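Local atomic coordinates of invasion-associated protein B (Bartonella henselae, PDB entry 3DTD), a protein that is of unknown biochemical function but probably takes part in the invasion of host cells by this bacterium. Residues 29-34 against 151-156; 33-38 against 46-51; 64-69 against 157-162. All blocks are in the same frame, centred on the assembly; numbering follows the deposited sequence.

Contact 1 (29-34 against 151-156); sequences YGLWSI and QLNGFS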
ATOM      1  N   TYR C  29      15.532  32.264  16.168  1.00 38.49           N
ATOM      2  CA  TYR C  29      15.519  33.384  17.098  1.00 35.59           C
ATOM      3  C   TYR C  29      14.112  33.550  17.633  1.00 35.89           C
ATOM      4  O   TYR C  29      13.254  34.138  16.974  1.00 39.14           O
ATOM      5  CB  TYR C  29      16.013  34.667  16.421  1.00 38.46           C
ATOM      6  CG  TYR C  29      17.458  34.582  16.005  1.00 40.34           C
ATOM      7  CD1 TYR C  29      18.479  34.866  16.909  1.00 37.32           C
ATOM      8  CD2 TYR C  29      17.809  34.195  14.711  1.00 37.19           C
ATOM      9  CE1 TYR C  29      19.810  34.774  16.537  1.00 40.51           C
ATOM     10  CE2 TYR C  29      19.141  34.095  14.329  1.00 38.02           C
ATOM     11  CZ  TYR C  29      20.134  34.385  15.246  1.00 40.26           C
ATOM     12  OH  TYR C  29      21.453  34.294  14.878  1.00 49.69           O
ATOM     13  N   GLY C  30      13.889  33.001  18.825  1.00 35.05           N
ATOM     14  CA  GLY C  30      12.573  32.961  19.434  1.00 34.46           C
ATOM     15  C   GLY C  30      11.660  32.089  18.602  1.00 36.65           C
ATOM     16  O   GLY C  30      11.894  30.889  18.461  1.00 38.74           O
ATOM     17  N   LEU C  31      10.635  32.711  18.030  1.00 34.91           N
ATOM     18  CA  LEU C  31       9.684  32.016  17.173  1.00 32.62           C
ATOM     19  C   LEU C  31      10.011  32.211  15.691  1.00 32.59           C
ATOM     20  O   LEU C  31       9.360  31.637  14.822  1.00 34.77           O
ATOM     21  CB  LEU C  31       8.254  32.469  17.482  1.00 30.30           C
ATOM     22  CG  LEU C  31       7.675  32.128  18.860  1.00 31.89           C
ATOM     23  CD1 LEU C  31       6.326  32.784  19.048  1.00 24.81           C
ATOM     24  CD2 LEU C  31       7.559  30.623  19.076  1.00 28.33           C
ATOM     25  N   TRP C  32      11.042  32.999  15.410  1.00 34.26           N
ATOM     26  CA  TRP C  32      11.405  33.329  14.034  1.00 34.16           C
ATOM     27  C   TRP C  32      12.581  32.511  13.521  1.00 35.27           C
ATOM     28  O   TRP C  32      13.487  32.165  14.280  1.00 33.73           O
ATOM     29  CB  TRP C  32      11.661  34.833  13.896  1.00 31.59           C
ATOM     30  CG  TRP C  32      10.391  35.604  13.839  1.00 30.31           C
ATOM     31  CD1 TRP C  32       9.581  35.928  14.888  1.00 26.72           C
ATOM     32  CD2 TRP C  32       9.756  36.123  12.662  1.00 29.99           C
ATOM     33  NE1 TRP C  32       8.483  36.623  14.440  1.00 29.99           N
ATOM     34  CE2 TRP C  32       8.565  36.759  13.077  1.00 30.83           C
ATOM     35  CE3 TRP C  32      10.077  36.113  11.295  1.00 28.86           C
ATOM     36  CZ2 TRP C  32       7.697  37.386  12.177  1.00 32.14           C
ATOM     37  CZ3 TRP C  32       9.216  36.736  10.401  1.00 30.04           C
ATOM     38  CH2 TRP C  32       8.038  37.364  10.848  1.00 32.64           C
ATOM     39  N   SER C  33      12.536  32.191  12.229  1.00 35.32           N
ATOM     40  CA  SER C  33      13.576  31.398  11.571  1.00 33.97           C
ATOM     41  C   SER C  33      14.302  32.190  10.484  1.00 34.89           C
ATOM     42  O   SER C  33      13.728  33.090   9.876  1.00 31.89           O
ATOM     43  CB  SER C  33      12.984  30.122  10.968  1.00 35.00           C
ATOM     44  OG  SER C  33      12.368  29.315  11.957  1.00 40.13           O
ATOM     45  N   ILE C  34      15.568  31.845  10.254  1.00 37.30           N
ATOM     46  CA  ILE C  34      16.373  32.453   9.195  1.00 37.86           C
ATOM     47  C   ILE C  34      17.019  31.388   8.304  1.00 38.20           C
ATOM     48  O   ILE C  34      17.682  30.466   8.789  1.00 37.73           O
ATOM     49  CB  ILE C  34      17.457  33.428   9.755  1.00 39.31           C
ATOM     50  CG1 ILE C  34      16.795  34.669  10.352  1.00 39.00           C
ATOM     51  CG2 ILE C  34      18.448  33.862   8.661  1.00 35.83           C
ATOM     52  CD1 ILE C  34      17.726  35.533  11.135  1.00 40.74           C
ATOM     53  N   GLN C 151       2.945  36.032  15.473  1.00 37.74           N
ATOM     54  CA  GLN C 151       3.620  36.269  16.747  1.00 36.05           C
ATOM     55  C   GLN C 151       5.006  36.852  16.496  1.00 36.79           C
ATOM     56  O   GLN C 151       5.740  36.370  15.631  1.00 36.06           O
ATOM     57  CB  GLN C 151       3.717  34.981  17.557  1.00 35.04           C
ATOM     58  CG  GLN C 151       2.383  34.371  17.937  1.00 36.08           C
ATOM     59  CD  GLN C 151       2.538  33.089  18.726  1.00 39.49           C
ATOM     60  OE1 GLN C 151       2.702  33.114  19.944  1.00 44.44           O
ATOM     61  NE2 GLN C 151       2.479  31.955  18.033  1.00 37.82           N
ATOM     62  N   LEU C 152       5.353  37.888  17.256  1.00 39.39           N
ATOM     63  CA  LEU C 152       6.563  38.672  17.000  1.00 37.02           C
ATOM     64  C   LEU C 152       7.739  38.386  17.940  1.00 35.97           C
ATOM     65  O   LEU C 152       8.750  39.081  17.887  1.00 39.71           O
ATOM     66  CB  LEU C 152       6.235  40.174  17.000  1.00 35.03           C
ATOM     67  CG  LEU C 152       5.219  40.685  15.973  1.00 35.01           C
ATOM     68  CD1 LEU C 152       4.837  42.127  16.286  1.00 34.24           C
ATOM     69  CD2 LEU C 152       5.732  40.550  14.532  1.00 30.39           C
ATOM     70  N   ASN C 153       7.611  37.371  18.793  1.00 39.16           N
ATOM     71  CA  ASN C 153       8.699  36.986  19.696  1.00 38.07           C
ATOM     72  C   ASN C 153       9.924  36.494  18.925  1.00 39.06           C
ATOM     73  O   ASN C 153       9.884  35.451  18.270  1.00 39.34           O
ATOM     74  CB  ASN C 153       8.246  35.936  20.715  1.00 41.24           C
ATOM     75  CG  ASN C 153       9.330  35.606  21.732  1.00 44.16           C
ATOM     76  OD1 ASN C 153      10.049  34.619  21.592  1.00 50.41           O
ATOM     77  ND2 ASN C 153       9.465  36.450  22.747  1.00 50.34           N
ATOM     78  N   GLY C 154      10.995  37.277  18.989  1.00 36.66           N
ATOM     79  CA  GLY C 154      12.223  36.967  18.280  1.00 30.90           C
ATOM     80  C   GLY C 154      12.440  37.774  17.011  1.00 34.38           C
ATOM     81  O   GLY C 154      13.460  37.599  16.349  1.00 37.82           O
ATOM     82  N   PHE C 155      11.487  38.650  16.677  1.00 36.46           N
ATOM     83  CA  PHE C 155      11.559  39.477  15.464  1.00 38.38           C
ATOM     84  C   PHE C 155      12.784  40.381  15.470  1.00 41.06           C
ATOM     85  O   PHE C 155      13.521  40.438  14.484  1.00 42.01           O
ATOM     86  CB  PHE C 155      10.287  40.325  15.285  1.00 38.77           C
ATOM     87  CG  PHE C 155      10.216  41.067  13.968  1.00 41.51           C
ATOM     88  CD1 PHE C 155       9.475  40.549  12.909  1.00 43.52           C
ATOM     89  CD2 PHE C 155      10.866  42.294  13.794  1.00 41.35           C
ATOM     90  CE1 PHE C 155       9.401  41.225  11.688  1.00 43.99           C
ATOM     91  CE2 PHE C 155      10.807  42.972  12.581  1.00 39.55           C
ATOM     92  CZ  PHE C 155      10.071  42.437  11.526  1.00 42.33           C
ATOM     93  N   SER C 156      12.980  41.093  16.577  1.00 41.51           N
ATOM     94  CA  SER C 156      14.077  42.049  16.720  1.00 37.34           C
ATOM     95  C   SER C 156      15.440  41.363  16.583  1.00 39.74           C
ATOM     96  O   SER C 156      16.296  41.829  15.829  1.00 41.88           O
ATOM     97  CB  SER C 156      13.957  42.803  18.054  1.00 37.41           C
ATOM     98  OG  SER C 156      14.464  44.120  17.967  1.00 52.88           O
TER
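Two hydrogen bonds, both ending on main-chain carbonyls of segment 151-156, pin segment 29-34. Leu31 N gives a nearly straight bond to Asn153 O (2.9 Å), from above the carbonyl plane. Trp32 NE1 reaches an in-plane lone pair of Gln151 O at 3.0 Å, but the bond is bent, 138° at the hydrogen; it satisfies the buried indole's one polar group. The main chains also touch, Gly154 CA offering a C-H to Tyr29 O at 3.3 Å. Here two tight turns meet. A type II' turn from Tyr29 to Trp32 makes the hairpin between strands 27-29 and 32-39, and a type II turn from Leu152 to Phe155 leads into helix 155-168, with Gly154 as its N-cap. Each turn puts glycine where phi is positive; a beta carbon on Gly30 would run into Asn153 O and Gly154 CA, and one on Gly154 into Tyr29 O and Gly30 CA. Trp32 and Phe155 form a T-shaped pair: Phe155 CD1 sits over the rim of one indole face, 3.7 Å from Trp32 CZ2, planes at 87°. Leu31 and Gln151 cross obliquely, with Leu31 CD1 resting 3.7 Å from Gln151 CB; Gln151 OE1 is hydrogen-bonded to Thr28 N of a second subunit.

Contact 2 (33-38 against 46-51); sequences SINCGI and FMHRQE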
ATOM      1  N   SER C  33      12.536  32.191  12.229  1.00 35.32           N
ATOM      2  CA  SER C  33      13.576  31.398  11.571  1.00 33.97           C
ATOM      3  C   SER C  33      14.302  32.190  10.484  1.00 34.89           C
ATOM      4  O   SER C  33      13.728  33.090   9.876  1.00 31.89           O
ATOM      5  CB  SER C  33      12.984  30.122  10.968  1.00 35.00           C
ATOM      6  OG  SER C  33      12.368  29.315  11.957  1.00 40.13           O
ATOM      7  N   ILE C  34      15.568  31.845  10.254  1.00 37.30           N
ATOM      8  CA  ILE C  34      16.373  32.453   9.195  1.00 37.86           C
ATOM      9  C   ILE C  34      17.019  31.388   8.304  1.00 38.20           C
ATOM     10  O   ILE C  34      17.682  30.466   8.789  1.00 37.73           O
ATOM     11  CB  ILE C  34      17.457  33.428   9.755  1.00 39.31           C
ATOM     12  CG1 ILE C  34      16.795  34.669  10.352  1.00 39.00           C
ATOM     13  CG2 ILE C  34      18.448  33.862   8.661  1.00 35.83           C
ATOM     14  CD1 ILE C  34      17.726  35.533  11.135  1.00 40.74           C
ATOM     15  N   ASN C  35      16.799  31.526   6.997  1.00 40.62           N
ATOM     16  CA  ASN C  35      17.447  30.692   5.997  1.00 42.02           C
ATOM     17  C   ASN C  35      18.104  31.553   4.929  1.00 44.93           C
ATOM     18  O   ASN C  35      17.555  32.573   4.521  1.00 47.27           O
ATOM     19  CB  ASN C  35      16.445  29.726   5.367  1.00 40.02           C
ATOM     20  CG  ASN C  35      16.073  28.585   6.293  1.00 40.83           C
ATOM     21  OD1 ASN C  35      15.034  28.616   6.951  1.00 42.20           O
ATOM     22  ND2 ASN C  35      16.928  27.569   6.353  1.00 36.97           N
ATOM     23  N   CYS C  36      19.291  31.147   4.498  1.00 51.81           N
ATOM     24  CA  CYS C  36      20.000  31.850   3.439  1.00 58.08           C
ATOM     25  C   CYS C  36      20.148  30.976   2.204  1.00 62.37           C
ATOM     26  O   CYS C  36      20.344  29.770   2.304  1.00 64.73           O
ATOM     27  CB  CYS C  36      21.371  32.328   3.920  1.00 57.08           C
ATOM     28  SG  CYS C  36      21.316  33.447   5.344  1.00 60.66           S
ATOM     29  N   GLY C  37      20.042  31.603   1.040  1.00 59.53           N
ATOM     30  CA  GLY C  37      20.262  30.932  -0.231  1.00 56.04           C
ATOM     31  C   GLY C  37      20.906  31.884  -1.217  1.00 53.10           C
ATOM     32  O   GLY C  37      20.792  33.099  -1.074  1.00 53.77           O
ATOM     33  N   ILE C  38      21.587  31.331  -2.214  1.00 52.46           N
ATOM     34  CA  ILE C  38      22.206  32.139  -3.258  1.00 48.78           C
ATOM     35  C   ILE C  38      21.207  32.371  -4.391  1.00 52.86           C
ATOM     36  O   ILE C  38      20.816  31.441  -5.099  1.00 48.18           O
ATOM     37  CB  ILE C  38      23.524  31.504  -3.769  1.00 49.53           C
ATOM     38  CG1 ILE C  38      24.512  31.340  -2.609  1.00 50.93           C
ATOM     39  CG2 ILE C  38      24.146  32.356  -4.875  1.00 36.22           C
ATOM     40  CD1 ILE C  38      25.589  30.293  -2.834  1.00 64.23           C
ATOM     41  N   PHE C  46      16.570  35.273   4.310  1.00 46.54           N
ATOM     42  CA  PHE C  46      15.203  35.636   4.652  1.00 45.10           C
ATOM     43  C   PHE C  46      14.780  35.214   6.056  1.00 40.80           C
ATOM     44  O   PHE C  46      15.305  34.265   6.633  1.00 37.09           O
ATOM     45  CB  PHE C  46      14.191  35.194   3.576  1.00 47.57           C
ATOM     46  CG  PHE C  46      14.178  33.715   3.296  1.00 53.21           C
ATOM     47  CD1 PHE C  46      13.236  32.890   3.906  1.00 57.17           C
ATOM     48  CD2 PHE C  46      15.077  33.150   2.390  1.00 55.86           C
ATOM     49  CE1 PHE C  46      13.206  31.518   3.642  1.00 57.79           C
ATOM     50  CE2 PHE C  46      15.061  31.779   2.123  1.00 61.68           C
ATOM     51  CZ  PHE C  46      14.118  30.961   2.749  1.00 59.18           C
ATOM     52  N   MET C  47      13.810  35.956   6.573  1.00 40.92           N
ATOM     53  CA  MET C  47      13.324  35.874   7.935  1.00 36.75           C
ATOM     54  C   MET C  47      11.897  35.373   7.839  1.00 35.78           C
ATOM     55  O   MET C  47      11.079  35.991   7.162  1.00 35.37           O
ATOM     56  CB  MET C  47      13.307  37.295   8.467  1.00 40.98           C
ATOM     57  CG  MET C  47      13.499  37.483   9.921  1.00 41.94           C
ATOM     58  SD  MET C  47      13.463  39.260  10.263  1.00 31.55           S
ATOM     59  CE  MET C  47      12.377  39.175  11.665  1.00 28.66           C
ATOM     60  N   HIS C  48      11.575  34.262   8.492  1.00 36.12           N
ATOM     61  CA  HIS C  48      10.243  33.678   8.305  1.00 33.95           C
ATOM     62  C   HIS C  48       9.595  33.050   9.532  1.00 33.69           C
ATOM     63  O   HIS C  48      10.269  32.680  10.486  1.00 32.58           O
ATOM     64  CB  HIS C  48      10.223  32.703   7.119  1.00 31.25           C
ATOM     65  CG  HIS C  48      11.169  31.554   7.260  1.00 33.61           C
ATOM     66  ND1 HIS C  48      10.763  30.306   7.678  1.00 36.89           N
ATOM     67  CD2 HIS C  48      12.502  31.464   7.045  1.00 31.33           C
ATOM     68  CE1 HIS C  48      11.803  29.495   7.705  1.00 36.66           C
ATOM     69  NE2 HIS C  48      12.871  30.173   7.329  1.00 34.86           N
ATOM     70  N   ARG C  49       8.269  32.951   9.470  1.00 34.61           N
ATOM     71  CA  ARG C  49       7.427  32.459  10.554  1.00 35.47           C
ATOM     72  C   ARG C  49       6.127  31.872   9.981  1.00 37.50           C
ATOM     73  O   ARG C  49       5.480  32.494   9.138  1.00 37.22           O
ATOM     74  CB  ARG C  49       7.110  33.610  11.519  1.00 34.53           C
ATOM     75  CG  ARG C  49       5.986  33.349  12.513  1.00 32.80           C
ATOM     76  CD  ARG C  49       6.524  32.801  13.818  1.00 34.51           C
ATOM     77  NE  ARG C  49       5.495  32.122  14.601  1.00 35.25           N
ATOM     78  CZ  ARG C  49       5.634  30.923  15.160  1.00 35.17           C
ATOM     79  NH1 ARG C  49       6.771  30.246  15.056  1.00 34.56           N
ATOM     80  NH2 ARG C  49       4.627  30.412  15.845  1.00 33.44           N
ATOM     81  N   GLN C  50       5.739  30.700  10.414  1.00 39.06           N
ATOM     82  CA  GLN C  50       4.421  30.254  10.119  1.00 38.82           C
ATOM     83  C   GLN C  50       3.613  29.985  11.330  1.00 35.44           C
ATOM     84  O   GLN C  50       4.130  29.683  12.343  1.00 36.10           O
ATOM     85  CB  GLN C  50       4.424  29.107   9.136  1.00 37.86           C
ATOM     86  CG  GLN C  50       4.975  27.881   9.636  1.00 50.42           C
ATOM     87  CD  GLN C  50       5.276  26.917   8.560  1.00 51.58           C
ATOM     88  OE1 GLN C  50       5.613  25.806   8.825  1.00 47.86           O
ATOM     89  NE2 GLN C  50       5.159  27.339   7.341  1.00 56.67           N
ATOM     90  N   GLU C  51       2.323  30.156  11.206  1.00 34.08           N
ATOM     91  CA  GLU C  51       1.379  29.884  12.278  1.00 36.16           C
ATOM     92  C   GLU C  51       0.461  28.723  11.902  1.00 37.00           C
ATOM     93  O   GLU C  51       0.002  28.619  10.764  1.00 36.14           O
ATOM     94  CB  GLU C  51       0.557  31.127  12.634  1.00 37.80           C
ATOM     95  CG  GLU C  51       1.364  32.410  12.879  1.00 38.06           C
ATOM     96  CD  GLU C  51       2.170  32.416  14.184  1.00 42.91           C
ATOM     97  OE1 GLU C  51       1.997  31.516  15.038  1.00 47.50           O
ATOM     98  OE2 GLU C  51       2.986  33.344  14.357  1.00 43.92           O
TER
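The imidazole of His48 carries Ser33 CB over one face, 3.8 Å from the ring centroid as a CH-pi contact, and Asn35 OD1 at its edge. His48 NE2 points its N-H in the ring plane at a lone pair of that OD1, 2.7 Å away, and the amide lies only 24° from the ring plane. Asparagine suits the place because, while OD1 accepts from the ring, ND2 of the same amide is hydrogen-bonded to Thr26 OG1. Over one face of Phe46 lies Asn35 O, 3.3 Å from Phe46 CD2, with Asn35 CB off-centre above it. Both rings take the crowded first torsion between N and carbonyl carbon (chi1 58° for Phe46, 60° for His48), which leans them toward strand 32-39. Beneath, the antiparallel hairpin has hydrogen-bonded pairs Ser33-His48 and Asn35-Phe46 around the non-hydrogen-bonded pair Ile34-Met47, whose apolar side chains occupy the other face of the sheet. Arg49 forms a side-on salt bridge with Glu51, NE to OE2 at 2.8 Å and NH2 to OE1 at 3.0 Å. The disulfide from Cys36 to Cys45 joins the two strands. Strand 42-52 runs between 32-39 and 58-66, with helix 155-168 packed against the Ile34 and Met47 side.

Contact 3 (64-69 against 157-162); sequences VVLNAD and NALNRL
Helix-on-sheet packing joins the C-terminal helix 155-168 to the end of strand 58-66. The short axes pass 9.1 Å apart at 45°, a separation bridged by leucines. Leu162 points at the strand and lays its CD2 along the main chain, 4.0 Å from Val64 O and 4.3 Å from Leu66 CB. In return Leu66, with CG anti to the backbone N, carries CD1 to within 4.0 Å of Leu162 O. Strand 58-66 belongs to an antiparallel sheet and, as in any beta strand, alternate residues face the helix: Val64 and Leu66 do, whereas Val65 points away and packs on Phe46 and Ser73. Leu159, one helical turn before Leu162, emerges at the flank, yet its tip bends inward so that CD1 meets Leu66 CG at 4.2 Å. The long, branched side chains of leucine reach across the gap between helix and strand, while compact, beta-branched Val64 suits the extended chain and fits between Met47 and Val72. Leu159 also touches Val122 of helix 119-127, and on another side of the helix Arg161 makes a salt bridge with Glu27.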
ATOM      1  N   VAL C  64      10.228  37.502   5.025  1.00 43.01           N
ATOM      2  CA  VAL C  64      10.701  38.886   5.015  1.00 42.90           C
ATOM      3  C   VAL C  64      12.210  38.991   4.726  1.00 42.41           C
ATOM      4  O   VAL C  64      12.999  38.182   5.216  1.00 39.93           O
ATOM      5  CB  VAL C  64      10.257  39.607   6.338  1.00 45.63           C
ATOM      6  CG1 VAL C  64      11.385  40.372   7.015  1.00 47.44           C
ATOM      7  CG2 VAL C  64       9.038  40.485   6.087  1.00 50.37           C
ATOM      8  N   VAL C  65      12.585  39.960   3.889  1.00 43.82           N
ATOM      9  CA  VAL C  65      13.989  40.269   3.605  1.00 44.96           C
ATOM     10  C   VAL C  65      14.338  41.708   3.981  1.00 46.88           C
ATOM     11  O   VAL C  65      13.464  42.575   4.042  1.00 44.42           O
ATOM     12  CB  VAL C  65      14.387  40.019   2.114  1.00 45.12           C
ATOM     13  CG1 VAL C  65      14.344  38.542   1.780  1.00 47.83           C
ATOM     14  CG2 VAL C  65      13.511  40.824   1.148  1.00 43.53           C
ATOM     15  N   LEU C  66      15.622  41.940   4.238  1.00 42.73           N
ATOM     16  CA  LEU C  66      16.157  43.270   4.485  1.00 44.43           C
ATOM     17  C   LEU C  66      16.815  43.771   3.199  1.00 50.75           C
ATOM     18  O   LEU C  66      17.824  43.214   2.745  1.00 42.86           O
ATOM     19  CB  LEU C  66      17.196  43.220   5.609  1.00 46.18           C
ATOM     20  CG  LEU C  66      17.537  44.403   6.529  1.00 49.58           C
ATOM     21  CD1 LEU C  66      19.035  44.412   6.744  1.00 44.71           C
ATOM     22  CD2 LEU C  66      17.045  45.783   6.077  1.00 46.83           C
ATOM     23  N   ASN C  67      16.243  44.819   2.618  1.00 57.34           N
ATOM     24  CA  ASN C  67      16.767  45.383   1.376  1.00 65.74           C
ATOM     25  C   ASN C  67      17.971  46.286   1.614  1.00 70.43           C
ATOM     26  O   ASN C  67      18.193  46.760   2.736  1.00 65.74           O
ATOM     27  CB  ASN C  67      15.673  46.130   0.609  1.00 63.84           C
ATOM     28  CG  ASN C  67      14.511  45.234   0.237  1.00 60.88           C
ATOM     29  OD1 ASN C  67      14.634  44.364  -0.624  1.00 61.24           O
ATOM     30  ND2 ASN C  67      13.372  45.441   0.890  1.00 53.63           N
ATOM     31  N   ALA C  68      18.729  46.520   0.539  1.00 76.28           N
ATOM     32  CA  ALA C  68      19.988  47.276   0.564  1.00 81.05           C
ATOM     33  C   ALA C  68      19.880  48.693   1.139  1.00 82.76           C
ATOM     34  O   ALA C  68      20.847  49.208   1.703  1.00 84.50           O
ATOM     35  CB  ALA C  68      20.601  47.314  -0.835  1.00 79.33           C
ATOM     36  N   ASP C  69      18.703  49.304   1.001  1.00 83.99           N
ATOM     37  CA  ASP C  69      18.455  50.657   1.504  1.00 88.51           C
ATOM     38  C   ASP C  69      17.847  50.695   2.915  1.00 86.85           C
ATOM     39  O   ASP C  69      17.483  51.764   3.413  1.00 87.61           O
ATOM     40  CB  ASP C  69      17.590  51.450   0.514  1.00 93.09           C
ATOM     41  CG  ASP C  69      16.231  50.809   0.264  1.00101.30           C
ATOM     42  OD1 ASP C  69      16.184  49.646  -0.194  1.00100.39           O
ATOM     43  OD2 ASP C  69      15.209  51.484   0.513  1.00107.02           O
ATOM     44  N   ASN C 157      15.617  40.241  17.279  1.00 37.05           N
ATOM     45  CA  ASN C 157      16.871  39.484  17.228  1.00 39.36           C
ATOM     46  C   ASN C 157      17.156  38.827  15.881  1.00 40.24           C
ATOM     47  O   ASN C 157      18.315  38.750  15.465  1.00 44.01           O
ATOM     48  CB  ASN C 157      16.926  38.438  18.342  1.00 42.49           C
ATOM     49  CG  ASN C 157      17.229  39.043  19.701  1.00 45.01           C
ATOM     50  OD1 ASN C 157      17.868  40.092  19.809  1.00 48.88           O
ATOM     51  ND2 ASN C 157      16.778  38.374  20.753  1.00 45.28           N
ATOM     52  N   ALA C 158      16.102  38.364  15.210  1.00 39.13           N
ATOM     53  CA  ALA C 158      16.224  37.828  13.857  1.00 37.91           C
ATOM     54  C   ALA C 158      16.557  38.924  12.838  1.00 36.29           C
ATOM     55  O   ALA C 158      17.349  38.702  11.925  1.00 36.80           O
ATOM     56  CB  ALA C 158      14.969  37.066  13.450  1.00 36.07           C
ATOM     57  N   LEU C 159      15.971  40.107  13.009  1.00 36.49           N
ATOM     58  CA  LEU C 159      16.264  41.234  12.123  1.00 38.79           C
ATOM     59  C   LEU C 159      17.688  41.761  12.308  1.00 40.69           C
ATOM     60  O   LEU C 159      18.335  42.140  11.336  1.00 44.58           O
ATOM     61  CB  LEU C 159      15.232  42.349  12.291  1.00 37.69           C
ATOM     62  CG  LEU C 159      15.282  43.538  11.330  1.00 38.13           C
ATOM     63  CD1 LEU C 159      15.328  43.110   9.862  1.00 37.00           C
ATOM     64  CD2 LEU C 159      14.091  44.422  11.589  1.00 38.14           C
ATOM     65  N   ASN C 160      18.167  41.758  13.551  1.00 41.18           N
ATOM     66  CA  ASN C 160      19.563  42.074  13.872  1.00 42.60           C
ATOM     67  C   ASN C 160      20.567  41.141  13.205  1.00 42.93           C
ATOM     68  O   ASN C 160      21.635  41.577  12.775  1.00 46.88           O
ATOM     69  CB  ASN C 160      19.788  42.045  15.387  1.00 41.89           C
ATOM     70  CG  ASN C 160      19.145  43.216  16.096  1.00 42.09           C
ATOM     71  OD1 ASN C 160      18.685  44.157  15.465  1.00 41.95           O
ATOM     72  ND2 ASN C 160      19.107  43.158  17.421  1.00 41.27           N
ATOM     73  N   ARG C 161      20.212  39.859  13.143  1.00 45.09           N
ATOM     74  CA  ARG C 161      20.989  38.848  12.436  1.00 43.31           C
ATOM     75  C   ARG C 161      20.969  39.076  10.922  1.00 42.48           C
ATOM     76  O   ARG C 161      21.993  38.910  10.258  1.00 44.92           O
ATOM     77  CB  ARG C 161      20.482  37.447  12.801  1.00 42.42           C
ATOM     78  CG  ARG C 161      21.211  36.282  12.135  1.00 43.46           C
ATOM     79  CD  ARG C 161      22.688  36.256  12.450  1.00 44.87           C
ATOM     80  NE  ARG C 161      23.326  35.088  11.857  1.00 53.63           N
ATOM     81  CZ  ARG C 161      24.615  35.006  11.549  1.00 55.25           C
ATOM     82  NH1 ARG C 161      25.425  36.035  11.770  1.00 57.42           N
ATOM     83  NH2 ARG C 161      25.089  33.893  11.011  1.00 55.56           N
ATOM     84  N   LEU C 162      19.812  39.476  10.396  1.00 43.60           N
ATOM     85  CA  LEU C 162      19.663  39.838   8.988  1.00 45.58           C
ATOM     86  C   LEU C 162      20.513  41.047   8.589  1.00 48.93           C
ATOM     87  O   LEU C 162      21.048  41.092   7.478  1.00 50.25           O
ATOM     88  CB  LEU C 162      18.185  40.080   8.651  1.00 44.06           C
ATOM     89  CG  LEU C 162      17.501  39.161   7.633  1.00 42.22           C
ATOM     90  CD1 LEU C 162      17.657  37.683   7.932  1.00 34.12           C
ATOM     91  CD2 LEU C 162      16.045  39.536   7.487  1.00 34.43           C
TER

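In the fold
From the N terminus, contact 1 opens at 29-34 and closes only after 116 residues, at 151-156. Contact 2 starts in the same stretch, shares Ser33 and Ile34 with contact 1, and closes the short hairpin 33-51 at the start of the long loop. Contact 3 follows contact 2 in series but crosses contact 1: it opens at 64-69 inside the long loop and ends at 157-162 beyond it. Contact 1 ties the first hairpin of the larger sheet to the end of strand 144-151 of the smaller and to the start of helix 155-168; contact 3 ties that helix to strand 58-66. Gln151 N is hydrogen-bonded to Glu51 OE2 and Met47 N to Val64 O.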